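Local structure of EccE5 (Mycobacterium xenopi RIVM700367, 7B9F) at residues 99-105 against 224-228; 149-153 against 229-233; 154-158 against 203-209; 288-292 against 328-332. The protein probably serves as a membrane-complex component of the mycobacterial ESX-5 type VII secretion system, which exports proteins across the inner membrane. All coordinates share one frame; numbering follows the deposited sequence.

Interaction 1 (99-105 against 224-228)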
# COMPACT_ATOMS: atom_id res chain seq x y z
N ARG A 99 -0.19 -38.09 -1.09
CA ARG A 99 -0.74 -36.74 -1.18
C ARG A 99 -2.17 -36.85 -1.72
O ARG A 99 -2.78 -37.93 -1.65
CB ARG A 99 0.19 -35.89 -2.07
CG ARG A 99 0.18 -34.39 -1.82
CD ARG A 99 1.01 -33.62 -2.84
NE ARG A 99 0.45 -33.67 -4.20
CZ ARG A 99 0.82 -34.53 -5.14
NH1 ARG A 99 0.24 -34.49 -6.33
NH2 ARG A 99 1.78 -35.41 -4.90
N PHE A 100 -2.71 -35.74 -2.23
CA PHE A 100 -3.88 -35.81 -3.12
C PHE A 100 -3.61 -36.64 -4.37
O PHE A 100 -4.55 -37.10 -5.01
CB PHE A 100 -4.29 -34.42 -3.61
CG PHE A 100 -5.08 -33.61 -2.63
CD1 PHE A 100 -5.24 -34.01 -1.31
CD2 PHE A 100 -5.69 -32.44 -3.04
CE1 PHE A 100 -5.97 -33.24 -0.43
CE2 PHE A 100 -6.43 -31.67 -2.17
CZ PHE A 100 -6.57 -32.07 -0.86
N GLY A 101 -2.34 -36.84 -4.72
CA GLY A 101 -1.97 -37.41 -6.00
C GLY A 101 -2.18 -38.91 -6.07
O GLY A 101 -2.80 -39.54 -5.21
N HIS A 102 -1.64 -39.47 -7.14
CA HIS A 102 -1.98 -40.80 -7.62
C HIS A 102 -1.02 -41.85 -7.05
O HIS A 102 -1.46 -42.90 -6.58
CB HIS A 102 -1.97 -40.77 -9.15
CG HIS A 102 -2.12 -42.09 -9.84
ND1 HIS A 102 -1.92 -42.23 -11.19
CD2 HIS A 102 -2.55 -43.30 -9.40
CE1 HIS A 102 -2.15 -43.48 -11.55
NE2 HIS A 102 -2.54 -44.15 -10.47
N ASP A 103 0.29 -41.58 -7.06
CA ASP A 103 1.29 -42.60 -6.81
C ASP A 103 2.29 -42.16 -5.75
O ASP A 103 2.50 -40.97 -5.52
CB ASP A 103 2.03 -42.96 -8.09
CG ASP A 103 1.16 -43.69 -9.08
OD1 ASP A 103 0.23 -44.39 -8.63
OD2 ASP A 103 1.39 -43.56 -10.30
N VAL A 104 2.90 -43.15 -5.10
CA VAL A 104 3.93 -42.90 -4.10
C VAL A 104 5.23 -42.52 -4.80
O VAL A 104 5.58 -43.07 -5.85
CB VAL A 104 4.09 -44.12 -3.18
CG1 VAL A 104 4.52 -45.36 -3.95
CG2 VAL A 104 5.06 -43.82 -2.05
N VAL A 105 5.93 -41.54 -4.24
CA VAL A 105 7.19 -41.04 -4.79
C VAL A 105 8.29 -41.28 -3.77
O VAL A 105 8.13 -40.94 -2.59
CB VAL A 105 7.09 -39.55 -5.14
CG1 VAL A 105 8.36 -39.09 -5.82
CG2 VAL A 105 5.89 -39.29 -6.02
N ALA A 224 7.46 -34.17 -4.62
CA ALA A 224 6.53 -35.22 -5.02
C ALA A 224 5.57 -34.72 -6.09
O ALA A 224 5.30 -35.40 -7.08
CB ALA A 224 5.78 -35.75 -3.81
N ALA A 225 5.04 -33.51 -5.89
CA ALA A 225 4.14 -32.92 -6.88
C ALA A 225 4.85 -32.67 -8.20
O ALA A 225 4.30 -32.95 -9.27
CB ALA A 225 3.55 -31.62 -6.33
N ALA A 226 6.08 -32.15 -8.15
CA ALA A 226 6.83 -31.91 -9.39
C ALA A 226 7.14 -33.22 -10.11
O ALA A 226 7.07 -33.29 -11.35
CB ALA A 226 8.11 -31.14 -9.09
N THR A 227 7.48 -34.26 -9.35
CA THR A 227 7.75 -35.57 -9.93
C THR A 227 6.52 -36.13 -10.61
O THR A 227 6.60 -36.67 -11.71
CB THR A 227 8.23 -36.52 -8.84
OG1 THR A 227 9.40 -35.99 -8.22
CG2 THR A 227 8.54 -37.87 -9.42
N GLU A 228 5.36 -36.02 -9.95
CA GLU A 228 4.13 -36.52 -10.55
C GLU A 228 3.76 -35.72 -11.80
O GLU A 228 3.24 -36.29 -12.76
CB GLU A 228 3.00 -36.51 -9.54
CG GLU A 228 3.19 -37.49 -8.40
CD GLU A 228 2.06 -37.45 -7.40
OE1 GLU A 228 1.18 -36.56 -7.53
OE2 GLU A 228 2.04 -38.28 -6.48

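Interaction 2 (149-153 against 229-233)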
# COMPACT_ATOMS: atom_id res chain seq x y z
N ARG A 149 9.86 -28.75 -18.35
CA ARG A 149 9.34 -28.99 -17.02
C ARG A 149 10.38 -28.78 -15.95
O ARG A 149 10.13 -29.07 -14.78
CB ARG A 149 8.76 -30.41 -16.91
CG ARG A 149 7.71 -30.75 -17.96
CD ARG A 149 6.72 -29.61 -18.21
NE ARG A 149 5.90 -29.30 -17.04
CZ ARG A 149 4.76 -29.91 -16.75
NH1 ARG A 149 4.31 -30.87 -17.54
NH2 ARG A 149 4.08 -29.56 -15.67
N LEU A 150 11.57 -28.30 -16.32
CA LEU A 150 12.54 -27.88 -15.33
C LEU A 150 12.04 -26.67 -14.55
O LEU A 150 12.18 -26.61 -13.32
CB LEU A 150 13.87 -27.56 -16.01
CG LEU A 150 15.10 -27.23 -15.18
CD1 LEU A 150 16.31 -27.87 -15.79
CD2 LEU A 150 15.29 -25.73 -15.11
N ARG A 151 11.47 -25.70 -15.24
CA ARG A 151 10.88 -24.52 -14.61
C ARG A 151 9.38 -24.70 -14.61
O ARG A 151 8.70 -24.39 -15.59
CB ARG A 151 11.26 -23.24 -15.36
CG ARG A 151 12.19 -22.33 -14.60
CD ARG A 151 12.57 -21.12 -15.44
NE ARG A 151 13.27 -21.50 -16.66
CZ ARG A 151 14.59 -21.45 -16.80
NH1 ARG A 151 15.35 -21.04 -15.79
NH2 ARG A 151 15.15 -21.81 -17.94
N GLN A 152 8.84 -25.21 -13.51
CA GLN A 152 7.40 -25.32 -13.36
C GLN A 152 6.87 -23.98 -12.86
O GLN A 152 7.55 -22.95 -12.95
CB GLN A 152 7.05 -26.49 -12.45
CG GLN A 152 7.72 -27.75 -12.91
CD GLN A 152 7.15 -28.98 -12.26
OE1 GLN A 152 6.17 -28.90 -11.53
NE2 GLN A 152 7.75 -30.13 -12.53
N PHE A 153 5.63 -23.97 -12.36
CA PHE A 153 4.94 -22.70 -12.10
C PHE A 153 5.65 -21.87 -11.04
O PHE A 153 5.80 -20.66 -11.20
CB PHE A 153 3.51 -22.98 -11.69
CG PHE A 153 2.76 -23.81 -12.67
CD1 PHE A 153 2.43 -23.31 -13.91
CD2 PHE A 153 2.40 -25.11 -12.35
CE1 PHE A 153 1.75 -24.08 -14.81
CE2 PHE A 153 1.72 -25.88 -13.25
CZ PHE A 153 1.39 -25.36 -14.49
N ARG A 229 4.01 -34.41 -11.79
CA ARG A 229 3.77 -33.61 -12.99
C ARG A 229 4.61 -34.10 -14.16
O ARG A 229 4.09 -34.29 -15.26
CB ARG A 229 4.05 -32.13 -12.74
CG ARG A 229 2.94 -31.43 -12.01
CD ARG A 229 3.18 -29.94 -11.93
NE ARG A 229 2.26 -29.22 -11.04
CZ ARG A 229 0.94 -29.17 -11.15
NH1 ARG A 229 0.28 -29.74 -12.15
NH2 ARG A 229 0.25 -28.48 -10.25
N LEU A 230 5.91 -34.31 -13.93
CA LEU A 230 6.77 -34.75 -15.02
C LEU A 230 6.40 -36.16 -15.48
O LEU A 230 6.40 -36.45 -16.68
CB LEU A 230 8.23 -34.67 -14.60
CG LEU A 230 9.25 -35.09 -15.65
CD1 LEU A 230 9.22 -34.11 -16.79
CD2 LEU A 230 10.63 -35.14 -15.05
N ALA A 231 6.07 -37.03 -14.53
CA ALA A 231 5.69 -38.40 -14.86
C ALA A 231 4.41 -38.44 -15.68
O ALA A 231 4.32 -39.16 -16.68
CB ALA A 231 5.53 -39.22 -13.58
N HIS A 232 3.40 -37.66 -15.28
CA HIS A 232 2.15 -37.64 -16.03
C HIS A 232 2.31 -36.90 -17.35
O HIS A 232 1.54 -37.17 -18.28
CB HIS A 232 1.05 -37.00 -15.20
CG HIS A 232 0.42 -37.93 -14.21
ND1 HIS A 232 -0.82 -38.49 -14.40
CD2 HIS A 232 0.87 -38.40 -13.02
CE1 HIS A 232 -1.11 -39.27 -13.37
NE2 HIS A 232 -0.10 -39.23 -12.52
N ASP A 233 3.27 -35.99 -17.45
CA ASP A 233 3.57 -35.36 -18.72
C ASP A 233 4.12 -36.38 -19.71
O ASP A 233 3.65 -36.47 -20.85
CB ASP A 233 4.57 -34.23 -18.50
CG ASP A 233 4.67 -33.27 -19.68
OD1 ASP A 233 4.47 -33.68 -20.84
OD2 ASP A 233 4.97 -32.09 -19.44

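Interaction 3 (154-158 against 203-209)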
# COMPACT_ATOMS: atom_id res chain seq x y z
N ASP A 154 6.08 -22.51 -9.96
CA ASP A 154 6.77 -21.76 -8.91
C ASP A 154 8.00 -22.48 -8.37
O ASP A 154 8.82 -21.87 -7.69
CB ASP A 154 5.77 -21.41 -7.81
CG ASP A 154 5.18 -22.64 -7.13
OD1 ASP A 154 5.49 -23.78 -7.52
OD2 ASP A 154 4.37 -22.45 -6.19
N VAL A 155 8.13 -23.77 -8.66
CA VAL A 155 9.30 -24.51 -8.21
C VAL A 155 10.40 -24.41 -9.26
O VAL A 155 10.14 -24.28 -10.46
CB VAL A 155 8.94 -25.97 -7.90
CG1 VAL A 155 7.91 -26.01 -6.80
CG2 VAL A 155 8.42 -26.67 -9.11
N ARG A 156 11.64 -24.46 -8.80
CA ARG A 156 12.82 -24.26 -9.65
C ARG A 156 13.76 -25.42 -9.39
O ARG A 156 14.51 -25.42 -8.41
CB ARG A 156 13.50 -22.93 -9.34
CG ARG A 156 12.65 -21.70 -9.61
CD ARG A 156 12.48 -21.46 -11.09
NE ARG A 156 11.56 -20.36 -11.36
CZ ARG A 156 10.37 -20.51 -11.93
NH1 ARG A 156 9.94 -21.71 -12.29
NH2 ARG A 156 9.60 -19.45 -12.13
N LEU A 157 13.73 -26.42 -10.27
CA LEU A 157 14.60 -27.57 -10.10
C LEU A 157 16.03 -27.22 -10.48
O LEU A 157 16.27 -26.44 -11.41
CB LEU A 157 14.09 -28.73 -10.95
CG LEU A 157 13.10 -29.69 -10.28
CD1 LEU A 157 11.85 -29.00 -9.80
CD2 LEU A 157 12.73 -30.77 -11.26
N ASP A 158 17.00 -27.76 -9.74
CA ASP A 158 18.39 -27.43 -10.00
C ASP A 158 18.93 -28.12 -11.24
O ASP A 158 19.71 -27.53 -11.99
CB ASP A 158 19.26 -27.77 -8.80
CG ASP A 158 19.00 -26.88 -7.62
OD1 ASP A 158 18.60 -25.72 -7.82
OD2 ASP A 158 19.21 -27.34 -6.48
N ARG A 203 16.73 -33.04 -9.27
CA ARG A 203 17.40 -32.39 -8.14
C ARG A 203 16.71 -31.09 -7.78
O ARG A 203 16.38 -30.28 -8.65
CB ARG A 203 18.87 -32.14 -8.44
CG ARG A 203 19.71 -33.40 -8.45
CD ARG A 203 21.19 -33.09 -8.55
NE ARG A 203 22.00 -34.29 -8.45
CZ ARG A 203 22.18 -35.18 -9.43
NH1 ARG A 203 21.61 -35.00 -10.61
NH2 ARG A 203 22.94 -36.24 -9.22
N MET A 204 16.51 -30.87 -6.48
CA MET A 204 15.92 -29.63 -6.00
C MET A 204 16.58 -29.22 -4.69
O MET A 204 16.83 -30.06 -3.83
CB MET A 204 14.41 -29.77 -5.77
CG MET A 204 13.74 -28.48 -5.33
SD MET A 204 11.97 -28.59 -5.07
CE MET A 204 11.92 -29.55 -3.57
N ASP A 205 16.84 -27.92 -4.55
CA ASP A 205 17.30 -27.35 -3.29
C ASP A 205 16.14 -26.57 -2.71
O ASP A 205 15.63 -25.66 -3.37
CB ASP A 205 18.51 -26.44 -3.52
CG ASP A 205 18.96 -25.66 -2.27
OD1 ASP A 205 18.46 -25.89 -1.14
OD2 ASP A 205 19.83 -24.79 -2.42
N PRO A 206 15.67 -26.89 -1.50
CA PRO A 206 14.58 -26.11 -0.91
C PRO A 206 14.93 -24.66 -0.67
O PRO A 206 14.03 -23.81 -0.69
CB PRO A 206 14.32 -26.84 0.42
CG PRO A 206 14.78 -28.19 0.19
CD PRO A 206 15.99 -28.06 -0.68
N GLN A 207 16.20 -24.36 -0.44
CA GLN A 207 16.59 -22.99 -0.13
C GLN A 207 16.44 -22.06 -1.33
O GLN A 207 16.37 -20.84 -1.15
CB GLN A 207 18.02 -22.95 0.39
CG GLN A 207 18.20 -23.75 1.65
CD GLN A 207 17.29 -23.27 2.75
OE1 GLN A 207 17.13 -22.07 2.95
NE2 GLN A 207 16.69 -24.20 3.48
N ARG A 208 16.40 -22.61 -2.54
CA ARG A 208 16.05 -21.81 -3.70
C ARG A 208 14.54 -21.72 -3.90
O ARG A 208 14.10 -21.00 -4.80
CB ARG A 208 16.69 -22.39 -4.96
CG ARG A 208 18.11 -22.85 -4.77
CD ARG A 208 18.84 -22.93 -6.10
NE ARG A 208 18.82 -21.67 -6.85
CZ ARG A 208 19.49 -20.57 -6.52
NH1 ARG A 208 19.39 -19.49 -7.28
NH2 ARG A 208 20.29 -20.56 -5.46
N ASN A 209 13.75 -22.43 -3.10
CA ASN A 209 12.32 -22.53 -3.32
C ASN A 209 11.51 -22.24 -2.07
O ASN A 209 10.45 -22.84 -1.89
CB ASN A 209 11.97 -23.91 -3.86
CG ASN A 209 12.60 -24.16 -5.19
OD1 ASN A 209 12.28 -23.50 -6.18
ND2 ASN A 209 13.44 -25.17 -5.26

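Interaction 4 (288-292 against 328-332)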
# COMPACT_ATOMS: atom_id res chain seq x y z
N TRP A 288 34.69 -44.86 -20.53
CA TRP A 288 35.33 -44.06 -19.50
C TRP A 288 35.77 -42.72 -20.09
O TRP A 288 36.56 -42.00 -19.48
CB TRP A 288 36.52 -44.80 -18.90
CG TRP A 288 36.15 -45.87 -17.92
CD1 TRP A 288 35.52 -45.69 -16.73
CD2 TRP A 288 36.41 -47.27 -18.02
NE1 TRP A 288 35.35 -46.89 -16.09
CE2 TRP A 288 35.90 -47.88 -16.86
CE3 TRP A 288 37.03 -48.07 -18.98
CZ2 TRP A 288 35.98 -49.25 -16.64
CZ3 TRP A 288 37.11 -49.44 -18.75
CH2 TRP A 288 36.59 -50.01 -17.59
N VAL A 289 35.24 -42.39 -21.26
CA VAL A 289 35.79 -41.33 -22.10
C VAL A 289 35.34 -39.94 -21.66
O VAL A 289 34.46 -39.79 -20.81
CB VAL A 289 35.46 -41.57 -23.58
CG1 VAL A 289 36.08 -42.88 -24.04
CG2 VAL A 289 33.97 -41.59 -23.79
N SER A 290 35.96 -38.93 -22.27
CA SER A 290 35.82 -37.53 -21.87
C SER A 290 34.43 -36.99 -22.21
O SER A 290 33.68 -37.61 -22.97
CB SER A 290 36.91 -36.71 -22.58
OG SER A 290 38.19 -37.28 -22.41
N PRO A 291 34.03 -35.86 -21.62
CA PRO A 291 32.82 -35.18 -22.09
C PRO A 291 32.99 -34.64 -23.50
O PRO A 291 34.08 -34.25 -23.92
CB PRO A 291 32.66 -34.03 -21.09
CG PRO A 291 34.02 -33.81 -20.55
CD PRO A 291 34.58 -35.19 -20.43
N ARG A 292 31.87 -34.60 -24.22
CA ARG A 292 31.82 -34.05 -25.57
C ARG A 292 30.88 -32.86 -25.61
O ARG A 292 29.81 -32.88 -25.00
CB ARG A 292 31.40 -35.11 -26.58
CG ARG A 292 32.39 -36.26 -26.71
CD ARG A 292 33.68 -35.77 -27.39
NE ARG A 292 34.63 -36.84 -27.65
CZ ARG A 292 35.58 -37.21 -26.81
NH1 ARG A 292 35.73 -36.58 -25.66
NH2 ARG A 292 36.41 -38.20 -27.13
N TRP A 328 27.99 -36.61 -20.81
CA TRP A 328 29.18 -37.44 -20.75
C TRP A 328 28.75 -38.90 -20.73
O TRP A 328 27.58 -39.22 -20.51
CB TRP A 328 30.06 -37.12 -19.54
CG TRP A 328 29.42 -37.36 -18.21
CD1 TRP A 328 29.55 -38.46 -17.43
CD2 TRP A 328 28.59 -36.45 -17.48
NE1 TRP A 328 28.84 -38.31 -16.26
CE2 TRP A 328 28.25 -37.08 -16.27
CE3 TRP A 328 28.10 -35.17 -17.73
CZ2 TRP A 328 27.43 -36.47 -15.33
CZ3 TRP A 328 27.30 -34.57 -16.80
CH2 TRP A 328 26.96 -35.22 -15.61
N VAL A 329 29.72 -39.79 -20.96
CA VAL A 329 29.46 -41.22 -21.07
C VAL A 329 30.66 -41.97 -20.53
O VAL A 329 31.80 -41.50 -20.61
CB VAL A 329 29.14 -41.60 -22.53
CG1 VAL A 329 30.30 -41.27 -23.44
CG2 VAL A 329 28.76 -43.06 -22.67
N ARG A 330 30.41 -43.14 -19.93
CA ARG A 330 31.46 -44.05 -19.53
C ARG A 330 31.08 -45.47 -19.95
O ARG A 330 29.90 -45.79 -20.09
CB ARG A 330 31.71 -43.98 -18.02
CG ARG A 330 30.49 -44.32 -17.20
CD ARG A 330 30.82 -44.47 -15.73
NE ARG A 330 29.60 -44.69 -14.95
CZ ARG A 330 29.07 -45.88 -14.74
NH1 ARG A 330 29.64 -46.96 -15.24
NH2 ARG A 330 27.97 -46.00 -14.02
N TYR A 331 32.09 -46.31 -20.15
CA TYR A 331 31.92 -47.66 -20.65
C TYR A 331 32.47 -48.67 -19.65
O TYR A 331 33.35 -48.35 -18.85
CB TYR A 331 32.61 -47.85 -22.00
CG TYR A 331 32.14 -46.90 -23.08
CD1 TYR A 331 31.01 -47.18 -23.82
CD2 TYR A 331 32.84 -45.74 -23.36
CE1 TYR A 331 30.58 -46.32 -24.81
CE2 TYR A 331 32.42 -44.88 -24.34
CZ TYR A 331 31.29 -45.18 -25.06
OH TYR A 331 30.86 -44.32 -26.05
N HIS A 332 31.95 -49.89 -19.73
CA HIS A 332 32.29 -51.00 -18.82
C HIS A 332 32.13 -50.62 -17.34
O HIS A 332 31.22 -49.89 -16.97
CB HIS A 332 33.71 -51.49 -19.08
CG HIS A 332 33.86 -52.30 -20.32
ND1 HIS A 332 34.02 -53.67 -20.31
CD2 HIS A 332 33.89 -51.94 -21.63
CE1 HIS A 332 34.14 -54.11 -21.55
NE2 HIS A 332 34.05 -53.08 -22.37

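Interaction 1 (99-105 against 224-228)
Arg99 and Glu228 form a salt bridge that ties the loop between strands 96-97 and 105-109 to helix 219-234, and Val105, where the loop reaches the second strand, adds an apolar patch against the same helix. The guanidinium directs both of its terminal nitrogens at a single carboxylate oxygen. Arg99 NH1 makes the main hydrogen bond to Glu228 OE1 at 2.6 Å, while Arg99 NH2 reaches that oxygen in a weak one of 2.9 Å. This is not a flat two-by-two pairing: the carboxylate carbon sits at the guanidinium edge and in its plane, but the two planar groups are turned 54° apart. NH1 comes in on the syn side of OE1 but well out of the carboxylate plane. A bend in the Arg99 chain at chi3 (67°) lays the group beside the helix, with Ala225 CA 3.9 Å above one face and Gly101 N, from its own loop, over the opposite one, each toward the rim.

At the other end, Val105 divides its two methyls. CG1 of Val105, anti to its own backbone N (chi1 -175°), lies 3.8 Å from Thr227 CG2, whereas Val105 CG2 faces Ala224 CB at 4.2 Å and also touches the Glu228 chain at CG. Thr227 OG1 is bonded back to Leu223 O one turn earlier in the helix. Another protein's chain packs on Arg99, Ala225 and Glu228; within EccE5, Val105 and Thr227 both lie on Val115 of strand 113-119 and Pro243 of strand 241-243, and Ala224 meets Gln97 of strand 96-97.

Interaction 2 (149-153 against 229-233)
Arg229 reaches out from helix 219-234 with its chain extended from CG to NE and packs against Gln152 and Phe153 of the loop; this is the closely fitted half of the contact. Phe153 meets it edge-on: CE2 stands 3.9 Å above the guanidinium plane of Arg229, over its centre, with ring and guanidinium perpendicular at 90°. Farther back along the arginine, Gln152 OE1 lies 3.2 Å from Arg229 CD, a contact with the aliphatic stem. The amide nitrogen of Gln152 turns the other way, giving weak hydrogen bonds to Arg149 O and to Ala226 O on the helix. Arg229, buried in the assembly, also uses NH2 for a salt bridge with an acidic side chain of another protein's chain.

The looser side belongs to Arg149 and Asp233, both partly exposed. Folded at chi2 and chi3 (-42° and -64°), Arg149 curls round to offer NH1 to Asp233 OD2 in a salt bridge; the modelled separation is too short to be trusted in detail at this resolution. Its stem still contributes, since Arg149 CB rests 3.7 Å from Leu230 CD1. Together the two halves make a loop packed against the C-terminal part of helix 219-234, a helix that lies in the EccE translocon family region and here also takes part in an interface with partner proteins.

Interaction 3 (154-158 against 203-209)
Asn209 stands right before helix 210-214, at the N-cap position, yet its side chain makes no capping bond and turns instead to the backbone of Arg156, whose N-H and C=O it meets together. Arg156 N donates to Asn209 OD1 at 2.9 Å, coming from above the carbonyl plane (35° out of it), and Asn209 ND2 returns a weak bond of 3.3 Å to Arg156 O. The same nitrogen also gives a weak bond to the backbone carbonyl oxygen of Asp205, so one amide joins the loop to the turn that follows strand 196-204. With CG beside its own backbone N (chi1 -63°), Asn209 carries this amide toward the loop.

Two residues after Arg156, Asp158 N donates to Arg203 O at 2.8 Å, just ahead of the antiparallel pairing of strands 159-166 and 196-204, where Arg203 bonds to Ala159 through the backbone. Beyond Met204 the chain leaves the sheet in an Asx turn: Asp205 OD1 accepts from Gln207 N at 2.8 Å, and a 3-10 segment begins at Pro206. The carboxylate of Asp158 points into this turn. Asp158 OD2 lies 3.1 Å from Asp205 N, at too poor an angle for a hydrogen bond, and Asp158 OD1 is 4.2 Å from Arg208 NE, beyond salt-bridge range. The guanidinium of Arg156 bends back to Gln152 O, and that of Arg203 forms a salt bridge with Asp161. Val155 and Met204 pack on Thr222 and Leu223 of helix 219-234.

Interaction 4 (288-292 against 328-332)
Trp288 lies over the end of strand 322-331, its indole covering the Tyr331 carbonyl and reaching His332. Its CB points away from the strand and meets nothing there; the turn at chi1 (-78°), which sets CG beside the backbone N, swings the ring back. From CG onward each atom finds the same partner. CG of Trp288 is 3.9 Å from Tyr331 O, and the shared bond of the two rings comes closer, with Trp288 CD2 and CE2 both 3.3 Å from that oxygen. Trp288 NE1 is 3.7 Å from Tyr331 O, which sits over the centre of one indole face. At the far tip, Trp288 CH2 touches His332 CB at 3.6 Å.

Behind the tryptophan, residues 288-291 run nearly opposite to the strand (172°) without being a regular strand themselves. They lie along the second arm of a beta hairpin, formed by strands 310-319 and 322-331, and much of the contact is exposed. Val289 supplies the apolar part: its CG2 meets Val329 CG1 at 3.7 Å, the two valines side by side and pointing the same way, and Val289 CG2 also reaches the edge of the Tyr331 ring at CE2, again 3.7 Å away. The hydroxyl of that tyrosine is bonded to Leu302 O. Farther along, Pro291 CB packs on Trp328 CB at 4.3 Å.

In the fold
Interactions 1 and 2 occupy successive turns of helix 219-234, with centres about 12 Å apart, and they touch where His102 ND1 approaches His232 NE2 at 3.8 Å. Interaction 3 continues the loop of interaction 2 without a break: their centres lie about 13 Å apart, and Leu150 O is 3.7 Å from Leu157 CB. It is nested in sequence inside the spans closed by both earlier contacts. Interaction 4 stands apart, about 34 Å from interaction 1 between centres and on the opposite side of the chain's centre, though it reaches the same antiparallel sheet as interaction 3.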